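Local coordinates for serine repeat antigen 5 (Plasmodium falciparum, PDB 6X42), which probably acts as a proteolytically inactive, papain-like pseudo-protease of the blood-stage malaria parasite, implicated in its exit from red blood cells, at residues A57-L62 and T74-L79; S188-I193 and V275-D280. One frame throughout, in Å; residues are numbered along the deposited sequence.

Overall arrangement
Both contacts lie near the middle of a papain-type fold, their centres about 12 Å apart, and they follow one another along the chain: contact 1 is complete before contact 2 begins. Contact 1 joins helix 53-68, the central helix of the fold, to the segment leading into helix 78-83. Contact 2 joins strands 189-193 and 273-280 of the mixed sheet. His61, on helix 53-68, connects them: its ND1 lies 3.0 Å from OG of Ser188 and its NE2 3.0 Å from N of Phe277, both probable hydrogen bonds. The helical and sheet-rich parts of the protein are thus tied directly at the central helix.

Contact 1 of 2, residues A57-L62 and T74-L79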
ATOM      1  N   ALA A  57      -4.772  -0.829   0.787  1.00 11.83           N
ATOM      2  CA  ALA A  57      -3.356  -0.483   0.675  1.00 12.09           C
ATOM      3  C   ALA A  57      -2.783  -0.025   2.017  1.00 12.26           C
ATOM      4  O   ALA A  57      -1.631  -0.334   2.367  1.00 12.38           O
ATOM      5  CB  ALA A  57      -3.173   0.591  -0.386  1.00 12.56           C
ATOM      6  N   SER A  58      -3.570   0.729   2.780  1.00 12.17           N
ATOM      7  CA  SER A  58      -3.097   1.207   4.072  1.00 12.71           C
ATOM      8  C   SER A  58      -2.932   0.053   5.046  1.00 13.01           C
ATOM      9  O   SER A  58      -1.936  -0.018   5.777  1.00 14.34           O
ATOM     10  CB  SER A  58      -4.060   2.247   4.642  1.00 13.13           C
ATOM     11  OG  SER A  58      -4.090   3.443   3.889  1.00 14.12           O
ATOM     12  N   LYS A  59      -3.899  -0.863   5.076  1.00 13.17           N
ATOM     13  CA  LYS A  59      -3.806  -1.978   6.010  1.00 13.44           C
ATOM     14  C   LYS A  59      -2.682  -2.930   5.618  1.00 13.89           C
ATOM     15  O   LYS A  59      -2.016  -3.506   6.491  1.00 14.57           O
ATOM     16  CB  LYS A  59      -5.150  -2.703   6.160  1.00 14.11           C
ATOM     17  CG  LYS A  59      -5.410  -3.800   5.146  1.00 14.59           C
ATOM     18  CD  LYS A  59      -6.837  -4.371   5.250  1.00 14.69           C
ATOM     19  CE  LYS A  59      -7.026  -5.580   4.378  1.00 15.40           C
ATOM     20  NZ  LYS A  59      -6.500  -6.811   5.023  1.00 15.34           N
ATOM     21  N   TYR A  60      -2.455  -3.115   4.311  1.00 13.27           N
ATOM     22  CA  TYR A  60      -1.359  -3.976   3.882  1.00 13.36           C
ATOM     23  C   TYR A  60      -0.013  -3.413   4.328  1.00 13.38           C
ATOM     24  O   TYR A  60       0.877  -4.158   4.725  1.00 13.76           O
ATOM     25  CB  TYR A  60      -1.386  -4.176   2.377  1.00 13.69           C
ATOM     26  CG  TYR A  60      -0.240  -5.002   1.849  1.00 13.39           C
ATOM     27  CD1 TYR A  60      -0.260  -6.401   1.900  1.00 14.46           C
ATOM     28  CD2 TYR A  60       0.895  -4.388   1.338  1.00 14.31           C
ATOM     29  CE1 TYR A  60       0.788  -7.155   1.392  1.00 16.13           C
ATOM     30  CE2 TYR A  60       1.941  -5.124   0.834  1.00 14.67           C
ATOM     31  CZ  TYR A  60       1.897  -6.505   0.862  1.00 15.32           C
ATOM     32  OH  TYR A  60       2.961  -7.199   0.321  1.00 18.10           O
ATOM     33  N   HIS A  61       0.143  -2.090   4.275  1.00 13.00           N
ATOM     34  CA  HIS A  61       1.362  -1.456   4.768  1.00 13.05           C
ATOM     35  C   HIS A  61       1.583  -1.768   6.250  1.00 13.73           C
ATOM     36  O   HIS A  61       2.705  -2.085   6.650  1.00 14.80           O
ATOM     37  CB  HIS A  61       1.285   0.041   4.456  1.00 13.62           C
ATOM     38  CG  HIS A  61       2.510   0.834   4.811  1.00 13.51           C
ATOM     39  ND1 HIS A  61       3.774   0.534   4.360  1.00 13.94           N
ATOM     40  CD2 HIS A  61       2.639   1.970   5.536  1.00 14.11           C
ATOM     41  CE1 HIS A  61       4.629   1.434   4.828  1.00 14.30           C
ATOM     42  NE2 HIS A  61       3.962   2.334   5.520  1.00 14.45           N
ATOM     43  N   LEU A  62       0.526  -1.728   7.068  1.00 14.20           N
ATOM     44  CA  LEU A  62       0.659  -2.155   8.459  1.00 15.34           C
ATOM     45  C   LEU A  62       0.940  -3.652   8.570  1.00 15.27           C
ATOM     46  O   LEU A  62       1.707  -4.074   9.448  1.00 16.75           O
ATOM     47  CB  LEU A  62      -0.585  -1.790   9.265  1.00 16.15           C
ATOM     48  CG  LEU A  62      -0.818  -0.336   9.613  1.00 19.97           C
ATOM     49  CD1 LEU A  62      -2.042  -0.225  10.524  1.00 21.41           C
ATOM     50  CD2 LEU A  62       0.415   0.251  10.309  1.00 21.29           C
ATOM     51  N   THR A  74      -1.171 -12.015   9.758  1.00 21.76           N
ATOM     52  CA  THR A  74      -2.602 -11.995  10.047  1.00 20.77           C
ATOM     53  C   THR A  74      -3.228 -10.778   9.391  1.00 19.97           C
ATOM     54  O   THR A  74      -2.753  -9.658   9.575  1.00 21.28           O
ATOM     55  CB  THR A  74      -2.826 -11.915  11.560  1.00 22.86           C
ATOM     56  OG1 THR A  74      -2.065 -12.923  12.221  1.00 25.67           O
ATOM     57  CG2 THR A  74      -4.291 -12.088  11.875  1.00 23.44           C
ATOM     58  N   LYS A  75      -4.294 -10.994   8.638  1.00 19.41           N
ATOM     59  CA  LYS A  75      -4.928  -9.896   7.924  1.00 18.36           C
ATOM     60  C   LYS A  75      -5.766  -9.023   8.844  1.00 17.29           C
ATOM     61  O   LYS A  75      -6.514  -9.518   9.693  1.00 18.55           O
ATOM     62  CB  LYS A  75      -5.822 -10.428   6.810  1.00 19.55           C
ATOM     63  CG  LYS A  75      -5.067 -11.146   5.728  1.00 19.62           C
ATOM     64  CD  LYS A  75      -4.015 -10.268   5.096  1.00 20.48           C
ATOM     65  CE  LYS A  75      -3.506 -10.839   3.790  1.00 20.99           C
ATOM     66  NZ  LYS A  75      -4.591 -11.045   2.812  1.00 20.57           N
ATOM     67  N   ILE A  76      -5.691  -7.705   8.603  1.00 16.83           N
ATOM     68  CA  ILE A  76      -6.558  -6.714   9.243  1.00 16.51           C
ATOM     69  C   ILE A  76      -7.930  -6.711   8.575  1.00 16.02           C
ATOM     70  O   ILE A  76      -8.037  -6.875   7.362  1.00 16.21           O
ATOM     71  CB  ILE A  76      -5.892  -5.328   9.135  1.00 16.25           C
ATOM     72  CG1 ILE A  76      -4.601  -5.290   9.961  1.00 18.13           C
ATOM     73  CG2 ILE A  76      -6.847  -4.207   9.544  1.00 17.89           C
ATOM     74  CD1 ILE A  76      -3.649  -4.128   9.648  1.00 18.14           C
ATOM     75  N   SER A  77      -8.993  -6.492   9.361  1.00 16.11           N
ATOM     76  CA  SER A  77     -10.339  -6.381   8.801  1.00 16.05           C
ATOM     77  C   SER A  77     -10.498  -5.044   8.087  1.00 15.26           C
ATOM     78  O   SER A  77     -10.685  -4.005   8.724  1.00 15.36           O
ATOM     79  CB  SER A  77     -11.354  -6.503   9.936  1.00 17.09           C
ATOM     80  OG  SER A  77     -12.660  -6.173   9.493  1.00 16.42           O
ATOM     81  N   ALA A  78     -10.494  -5.061   6.754  1.00 14.14           N
ATOM     82  CA  ALA A  78     -10.796  -3.846   6.008  1.00 14.04           C
ATOM     83  C   ALA A  78     -12.210  -3.366   6.306  1.00 13.32           C
ATOM     84  O   ALA A  78     -12.483  -2.163   6.308  1.00 14.11           O
ATOM     85  CB  ALA A  78     -10.665  -4.090   4.509  1.00 14.62           C
ATOM     86  N   LEU A  79     -13.140  -4.303   6.511  1.00 14.19           N
ATOM     87  CA  LEU A  79     -14.540  -3.927   6.712  1.00 14.16           C
ATOM     88  C   LEU A  79     -14.734  -3.146   8.008  1.00 13.89           C
ATOM     89  O   LEU A  79     -15.539  -2.209   8.062  1.00 14.70           O
ATOM     90  CB  LEU A  79     -15.416  -5.176   6.678  1.00 14.74           C
ATOM     91  CG  LEU A  79     -16.921  -4.933   6.531  1.00 14.74           C
ATOM     92  CD1 LEU A  79     -17.233  -4.278   5.190  1.00 15.67           C
ATOM     93  CD2 LEU A  79     -17.696  -6.247   6.690  1.00 15.34           C
TER
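Lys59 of helix 53-68 reaches across to Ile76 and Ala78, and its CB, CD, CE and NZ all meet the other segment. At the root, CB rests against CB of Ile76 at 4.0 Å. CG stands between the backbone N and the carbonyl carbon (chi1 87°), and from there the chain runs extended to CE. Along that run, CD meets CB of Ala78 at 3.9 Å, and CE lies equally near the same methyl group, so the lysine chain passes over the first residue of helix 78-83. A bend at chi4 (81°) then brings NZ to the carbonyl oxygen of Ile76, 2.8 Å from NZ. This bond is made in the carbonyl plane, on a lone pair, with a C=O...N angle of 141°.

Ile76 answers with its other end: CD1 packs on CB of Leu62 at 3.9 Å and on the backbone O of Lys59 at 3.6 Å. Leu62 continues this apolar patch towards Phe102 and Ile106 of helix 99-109. Ser77, which follows, points its CB away from segment 57-62 and N-caps helix 78-83 through a hydrogen bond from Tyr80 N to its OG.

The ammonium group of Lys59 also forms salt bridges with Glu63 and Glu45. Glu63 in turn accepts a hydrogen bond from the N of Ile76, so both polar backbone atoms of that residue are engaged. NZ of Lys75 comes within 5.1 Å of NZ of Lys59; it shares Glu45 and is also bonded to the backbone O of Gln43. The two carboxylates probably offset the repulsion between these like charges and favour a protonated Lys59, whose ammonium group ties the residue two places before helix 78-83 to the central helix through the carbonyl of Ile76.

Contact 2 of 2, residues S188-I193 and V275-D280; sequences SVIAYI and VIFNVD
A short antiparallel strand pairing, its centre about 6 Å from the centre of the chain and its touching residues all buried, brings strand 189-193 alongside strand 273-280 in the mixed sheet. Ile190 and Val275 form a hydrogen-bonded pair. The N of Ile190 donates to the O of Val275 at 3.0 Å, and the N of Val275 returns a straighter bond to the O of Ile190 at 2.8 Å, with an N-H...O angle of 161°. The short segments 189-193 and 275-277 run antiparallel, about 29° from exactly opposed, and Ile190-Val275 is the one bridge between them.

The side chains of Ile190 and Val275 lie on the same face of the sheet, their CB atoms 4.1 Å apart. Beyond this pair, Ile190 extends to Phe277: CG1 stands anti to the carbonyl carbon, and an extended second torsion carries CD1 over one face of the ring. It is 3.9 Å from the ring centroid, 25° off the normal, and displaced towards the rim, with CZ the nearest ring atom to CD1 at 3.6 Å. This is a CH-pi contact. Val275 and Phe277 also touch Pro99 of helix 99-109, which covers this side, and the Phe277 ring meets that of His61.

A second apolar contact, from the neighbouring residues, joins CG1 of Val189 to CG2 of Ile276, 3.7 Å apart, as the two side chains cross obliquely. Glu182 of helix 172-186 touches both residues.

Strand 189-193 also bonds through its backbone to strand 219-230, at Val189 and Ala191. A strand that follows a helix after a short turn, between the C-terminal strand and the long strand 219-230, is characteristic of the sheet-rich domain of papain-family proteases, consistent with that framework being kept in this pseudo-zymogen.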
ATOM      1  N   SER A 188       6.932  -2.432   2.385  1.00 14.03           N
ATOM      2  CA  SER A 188       6.058  -1.864   1.368  1.00 13.35           C
ATOM      3  C   SER A 188       6.022  -0.353   1.572  1.00 13.24           C
ATOM      4  O   SER A 188       6.401   0.157   2.634  1.00 13.56           O
ATOM      5  CB  SER A 188       4.627  -2.390   1.489  1.00 13.30           C
ATOM      6  OG  SER A 188       4.038  -2.011   2.740  1.00 14.10           O
ATOM      7  N   VAL A 189       5.487   0.342   0.566  1.00 12.63           N
ATOM      8  CA  VAL A 189       4.902   1.660   0.756  1.00 12.69           C
ATOM      9  C   VAL A 189       3.493   1.631   0.177  1.00 11.38           C
ATOM     10  O   VAL A 189       3.141   0.754  -0.617  1.00 12.59           O
ATOM     11  CB  VAL A 189       5.721   2.802   0.116  1.00 13.36           C
ATOM     12  CG1 VAL A 189       7.124   2.847   0.679  1.00 14.98           C
ATOM     13  CG2 VAL A 189       5.726   2.689  -1.416  1.00 13.97           C
ATOM     14  N   ILE A 190       2.679   2.603   0.583  1.00 12.01           N
ATOM     15  CA  ILE A 190       1.422   2.902  -0.085  1.00 11.53           C
ATOM     16  C   ILE A 190       1.754   3.771  -1.288  1.00 11.92           C
ATOM     17  O   ILE A 190       2.576   4.687  -1.172  1.00 12.37           O
ATOM     18  CB  ILE A 190       0.478   3.635   0.883  1.00 11.59           C
ATOM     19  CG1 ILE A 190       0.240   2.836   2.165  1.00 13.26           C
ATOM     20  CG2 ILE A 190      -0.830   3.973   0.160  1.00 13.29           C
ATOM     21  CD1 ILE A 190      -0.306   3.704   3.305  1.00 14.18           C
ATOM     22  N   ALA A 191       1.148   3.490  -2.437  1.00 11.34           N
ATOM     23  CA  ALA A 191       1.348   4.326  -3.617  1.00 11.29           C
ATOM     24  C   ALA A 191       0.006   4.692  -4.216  1.00 11.59           C
ATOM     25  O   ALA A 191      -0.926   3.876  -4.202  1.00 12.81           O
ATOM     26  CB  ALA A 191       2.213   3.632  -4.683  1.00 12.61           C
ATOM     27  N   TYR A 192      -0.097   5.881  -4.783  1.00 11.64           N
ATOM     28  CA  TYR A 192      -1.332   6.342  -5.449  1.00 11.70           C
ATOM     29  C   TYR A 192      -1.115   6.345  -6.950  1.00 11.10           C
ATOM     30  O   TYR A 192      -0.086   6.776  -7.364  1.00 12.19           O
ATOM     31  CB  TYR A 192      -1.808   7.712  -4.962  1.00 11.94           C
ATOM     32  CG  TYR A 192      -2.940   7.559  -3.983  1.00 12.59           C
ATOM     33  CD1 TYR A 192      -2.708   7.553  -2.622  1.00 15.12           C
ATOM     34  CD2 TYR A 192      -4.227   7.306  -4.422  1.00 13.00           C
ATOM     35  CE1 TYR A 192      -3.737   7.358  -1.720  1.00 15.92           C
ATOM     36  CE2 TYR A 192      -5.269   7.103  -3.534  1.00 13.95           C
ATOM     37  CZ  TYR A 192      -5.023   7.136  -2.176  1.00 14.97           C
ATOM     38  OH  TYR A 192      -6.038   6.939  -1.288  1.00 17.18           O
ATOM     39  N   ILE A 193      -2.068   5.810  -7.687  1.00 11.12           N
ATOM     40  CA  ILE A 193      -2.119   5.809  -9.138  1.00 11.35           C
ATOM     41  C   ILE A 193      -3.514   6.246  -9.574  1.00 11.01           C
ATOM     42  O   ILE A 193      -4.447   6.330  -8.781  1.00 11.58           O
ATOM     43  CB  ILE A 193      -1.776   4.422  -9.734  1.00 12.31           C
ATOM     44  CG1 ILE A 193      -2.813   3.356  -9.341  1.00 12.36           C
ATOM     45  CG2 ILE A 193      -0.386   3.991  -9.277  1.00 13.49           C
ATOM     46  CD1 ILE A 193      -2.644   2.048 -10.122  1.00 14.50           C
ATOM     47  N   VAL A 275       3.060   7.050   0.325  1.00 13.02           N
ATOM     48  CA  VAL A 275       2.821   7.339   1.731  1.00 13.33           C
ATOM     49  C   VAL A 275       3.434   6.229   2.573  1.00 13.39           C
ATOM     50  O   VAL A 275       3.302   5.040   2.252  1.00 13.29           O
ATOM     51  CB  VAL A 275       1.317   7.494   2.047  1.00 13.22           C
ATOM     52  CG1 VAL A 275       1.083   7.793   3.515  1.00 14.58           C
ATOM     53  CG2 VAL A 275       0.699   8.566   1.193  1.00 15.64           C
ATOM     54  N   ILE A 276       4.090   6.624   3.659  1.00 13.75           N
ATOM     55  CA  ILE A 276       4.587   5.705   4.676  1.00 15.26           C
ATOM     56  C   ILE A 276       3.985   6.084   6.024  1.00 14.29           C
ATOM     57  O   ILE A 276       3.699   7.256   6.291  1.00 16.05           O
ATOM     58  CB  ILE A 276       6.122   5.631   4.769  1.00 21.80           C
ATOM     59  CG1 ILE A 276       6.718   6.951   5.191  1.00 25.43           C
ATOM     60  CG2 ILE A 276       6.704   5.216   3.431  1.00 23.51           C
ATOM     61  CD1 ILE A 276       8.191   6.852   5.540  1.00 27.56           C
ATOM     62  N   PHE A 277       3.729   5.065   6.843  1.00 14.59           N
ATOM     63  CA  PHE A 277       3.233   5.257   8.195  1.00 14.50           C
ATOM     64  C   PHE A 277       4.392   5.211   9.178  1.00 16.01           C
ATOM     65  O   PHE A 277       5.271   4.344   9.074  1.00 17.42           O
ATOM     66  CB  PHE A 277       2.217   4.188   8.543  1.00 15.29           C
ATOM     67  CG  PHE A 277       0.889   4.306   7.814  1.00 14.13           C
ATOM     68  CD1 PHE A 277       0.467   5.486   7.214  1.00 15.36           C
ATOM     69  CD2 PHE A 277       0.032   3.210   7.767  1.00 15.23           C
ATOM     70  CE1 PHE A 277      -0.768   5.552   6.581  1.00 15.58           C
ATOM     71  CE2 PHE A 277      -1.212   3.288   7.137  1.00 14.93           C
ATOM     72  CZ  PHE A 277      -1.607   4.454   6.562  1.00 15.74           C
ATOM     73  N   ASN A 278       4.374   6.128  10.137  1.00 17.18           N
ATOM     74  CA  ASN A 278       5.410   6.222  11.164  1.00 18.26           C
ATOM     75  C   ASN A 278       4.829   5.674  12.461  1.00 19.44           C
ATOM     76  O   ASN A 278       4.051   6.349  13.137  1.00 21.60           O
ATOM     77  CB  ASN A 278       5.837   7.671  11.287  1.00 19.30           C
ATOM     78  CG  ASN A 278       6.321   8.246   9.972  1.00 20.17           C
ATOM     79  OD1 ASN A 278       7.104   7.619   9.264  1.00 21.39           O
ATOM     80  ND2 ASN A 278       5.839   9.427   9.625  1.00 20.95           N
ATOM     81  N   VAL A 279       5.182   4.431  12.788  1.00 21.67           N
ATOM     82  CA  VAL A 279       4.605   3.751  13.941  1.00 25.59           C
ATOM     83  C   VAL A 279       5.691   3.147  14.820  1.00 28.05           C
ATOM     84  O   VAL A 279       6.783   2.806  14.360  1.00 29.42           O
ATOM     85  CB  VAL A 279       3.602   2.665  13.512  1.00 29.27           C
ATOM     86  CG1 VAL A 279       2.509   3.267  12.631  1.00 28.89           C
ATOM     87  CG2 VAL A 279       4.333   1.553  12.793  1.00 31.73           C
ATOM     88  N   ASP A 280       5.384   3.037  16.106  1.00 29.86           N
ATOM     89  CA  ASP A 280       6.200   2.284  17.049  1.00 32.88           C
ATOM     90  C   ASP A 280       5.484   0.971  17.313  1.00 35.73           C
ATOM     91  O   ASP A 280       4.285   0.960  17.619  1.00 36.29           O
ATOM     92  CB  ASP A 280       6.403   3.048  18.362  1.00 34.69           C
ATOM     93  CG  ASP A 280       7.153   2.225  19.419  1.00 36.30           C
TER